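Exopolyphosphatase (Aquifex aeolicus, PDB 1T6C) probably hydrolyses phosphoanhydride bonds of polyphosphate or guanosine pentaphosphate, as a calcium-binding member of the Ppx/GppA family with an actin-like fold. Local coordinates at residues 204-209 / 286-291. Residues are numbered along the deposited sequence; the frame is centred on the assembly and turned at random. Where two conformers were deposited one is given.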
loop_
_atom_site.group_PDB
_atom_site.type_symbol
_atom_site.label_atom_id
_atom_site.label_comp_id
_atom_site.label_asym_id
_atom_site.label_seq_id
_atom_site.Cartn_x
_atom_site.Cartn_y
_atom_site.Cartn_z
ATOM N N LYS A 204 5.059 -7.026 19.366
ATOM C CA LYS A 204 3.977 -7.204 20.322
ATOM C C LYS A 204 3.427 -8.640 20.110
ATOM O O LYS A 204 3.493 -9.195 18.991
ATOM C CB LYS A 204 2.850 -6.174 20.076
ATOM C CG LYS A 204 3.201 -4.749 20.374
ATOM C CD LYS A 204 1.996 -3.843 20.159
ATOM C CE LYS A 204 2.342 -2.363 20.197
ATOM N NZ LYS A 204 3.662 -1.978 20.800
ATOM N N PRO A 205 2.885 -9.271 21.153
ATOM C CA PRO A 205 2.204 -10.547 20.948
ATOM C C PRO A 205 0.958 -10.377 20.081
ATOM O O PRO A 205 0.110 -9.548 20.383
ATOM C CB PRO A 205 1.802 -10.974 22.366
ATOM C CG PRO A 205 2.621 -10.144 23.255
ATOM C CD PRO A 205 2.840 -8.857 22.567
ATOM N N VAL A 206 0.853 -11.166 19.020
ATOM C CA VAL A 206 -0.345 -11.146 18.184
ATOM C C VAL A 206 -0.766 -12.551 17.793
ATOM O O VAL A 206 0.034 -13.484 17.857
ATOM C CB VAL A 206 -0.127 -10.300 16.901
ATOM C CG1 VAL A 206 0.227 -8.892 17.292
ATOM C CG2 VAL A 206 0.929 -10.922 16.042
ATOM N N ASP A 207 -2.043 -12.699 17.455
ATOM C CA ASP A 207 -2.583 -13.951 16.968
ATOM C C ASP A 207 -2.432 -14.070 15.464
ATOM O O ASP A 207 -2.200 -15.150 14.962
ATOM C CB ASP A 207 -4.060 -14.071 17.302
ATOM C CG ASP A 207 -4.296 -14.200 18.785
ATOM O OD1 ASP A 207 -3.719 -15.157 19.350
ATOM O OD2 ASP A 207 -4.944 -13.361 19.444
ATOM N N THR A 208 -2.638 -12.966 14.734
ATOM C CA THR A 208 -2.716 -13.004 13.282
ATOM C C THR A 208 -1.951 -11.812 12.715
ATOM O O THR A 208 -2.201 -10.681 13.094
ATOM C CB THR A 208 -4.177 -12.883 12.793
ATOM O OG1 THR A 208 -5.010 -13.876 13.409
ATOM C CG2 THR A 208 -4.280 -13.119 11.255
ATOM N N ILE A 209 -1.059 -12.097 11.782
ATOM C CA ILE A 209 -0.400 -11.092 10.959
ATOM C C ILE A 209 -0.988 -11.120 9.564
ATOM O O ILE A 209 -1.086 -12.169 8.937
ATOM C CB ILE A 209 1.115 -11.328 10.901
ATOM C CG1 ILE A 209 1.716 -11.134 12.299
ATOM C CG2 ILE A 209 1.740 -10.364 9.906
ATOM C CD1 ILE A 209 3.198 -11.429 12.383
ATOM N N GLU A 286 9.993 -13.322 11.902
ATOM C CA GLU A 286 10.998 -13.761 12.894
ATOM C C GLU A 286 10.853 -12.987 14.209
ATOM O O GLU A 286 10.806 -13.554 15.320
ATOM C CB GLU A 286 12.408 -13.607 12.314
ATOM C CG GLU A 286 13.501 -14.069 13.264
ATOM C CD GLU A 286 14.918 -13.814 12.799
ATOM O OE1 GLU A 286 15.139 -13.316 11.693
ATOM O OE2 GLU A 286 15.836 -14.130 13.586
ATOM N N ILE A 287 10.796 -11.676 14.113
ATOM C CA ILE A 287 10.752 -10.840 15.303
ATOM C C ILE A 287 9.472 -11.026 16.085
ATOM O O ILE A 287 9.500 -11.045 17.305
ATOM C CB ILE A 287 10.931 -9.360 14.916
ATOM C CG1 ILE A 287 12.313 -9.133 14.312
ATOM C CG2 ILE A 287 10.630 -8.432 16.104
ATOM C CD1 ILE A 287 13.401 -9.132 15.269
ATOM N N PHE A 288 8.340 -11.141 15.398
ATOM C CA PHE A 288 7.064 -11.337 16.067
ATOM C C PHE A 288 6.860 -12.783 16.523
ATOM O O PHE A 288 5.853 -13.106 17.130
ATOM C CB PHE A 288 5.932 -10.942 15.139
ATOM C CG PHE A 288 5.657 -9.486 15.111
ATOM C CD1 PHE A 288 6.495 -8.613 14.414
ATOM C CD2 PHE A 288 4.564 -8.970 15.781
ATOM C CE1 PHE A 288 6.225 -7.225 14.371
ATOM C CE2 PHE A 288 4.296 -7.608 15.730
ATOM C CZ PHE A 288 5.126 -6.752 15.030
ATOM N N GLU A 289 7.798 -13.646 16.164
ATOM C CA GLU A 289 7.761 -15.069 16.492
ATOM C C GLU A 289 6.500 -15.752 15.961
ATOM O O GLU A 289 5.845 -16.527 16.654
ATOM C CB GLU A 289 7.971 -15.257 17.992
ATOM C CG GLU A 289 9.295 -14.716 18.509
ATOM C CD GLU A 289 9.398 -14.916 20.013
ATOM O OE1 GLU A 289 9.562 -16.076 20.424
ATOM O OE2 GLU A 289 9.280 -13.926 20.775
ATOM N N LYS A 290 6.144 -15.428 14.700
ATOM C CA LYS A 290 4.979 -16.006 14.054
ATOM C C LYS A 290 5.395 -16.798 12.834
ATOM O O LYS A 290 6.276 -16.400 12.084
ATOM C CB LYS A 290 3.967 -14.907 13.677
ATOM C CG LYS A 290 3.489 -14.086 14.868
ATOM C CD LYS A 290 2.398 -14.849 15.669
ATOM C CE LYS A 290 1.069 -14.866 14.894
ATOM N NZ LYS A 290 0.555 -16.229 14.556
ATOM N N ASP A 291 4.758 -17.933 12.620
ATOM C CA ASP A 291 5.207 -18.804 11.563
ATOM C C ASP A 291 4.595 -18.476 10.205
ATOM O O ASP A 291 5.005 -19.044 9.211
ATOM C CB ASP A 291 4.900 -20.250 11.896
ATOM C CG ASP A 291 5.781 -20.797 13.006
ATOM O OD1 ASP A 291 6.930 -20.316 13.221
ATOM O OD2 ASP A 291 5.363 -21.720 13.713
HETATM O O HOH W 1 3.718 -11.892 18.094
#
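F288 and K290 reach from the end of helix 274-288 to the chain leading into strand 208-212. The apolar contacts centre on F288. V206 CG2 approaches the ring obliquely, 4.1 Å from F288 CD2, and K204 O lies 3.4 Å from the same ring carbon. At the base of the side chain, I209 CD1 packs 3.9 Å from F288 CB. I209 CD1 also lies 3.6 Å from K290 CG, the I209 and K290 side chains running antiparallel where they meet. Replacing F288 by an alanine would probably open a gap beside V206 CG2 and leave K204 O without the ring carbons that cover it.

The direct polar link is made by K290 in one of its two conformers. There chi3 of -73° turns CE to within 3.4 Å of V206 O, and a further bend at chi4 brings K290 NZ to D207 O, to which it donates at 3.0 Å from above the carbonyl plane. A water bridges the segments, donating to K204 O and to F288 O (2.6 Å) and accepting from V206 N.

A Schellman motif at E289 ends the helix and turns the chain toward strand 292-296, which pairs in parallel with 208-212; I209 is bonded there to I294. On the other side of 208-212, D207 and T208 bond to E139, while Y152 and F154 of strand 149-156 pack against F288. The contact thus joins helix 274-288 to this six-stranded sheet of the actin-like fold.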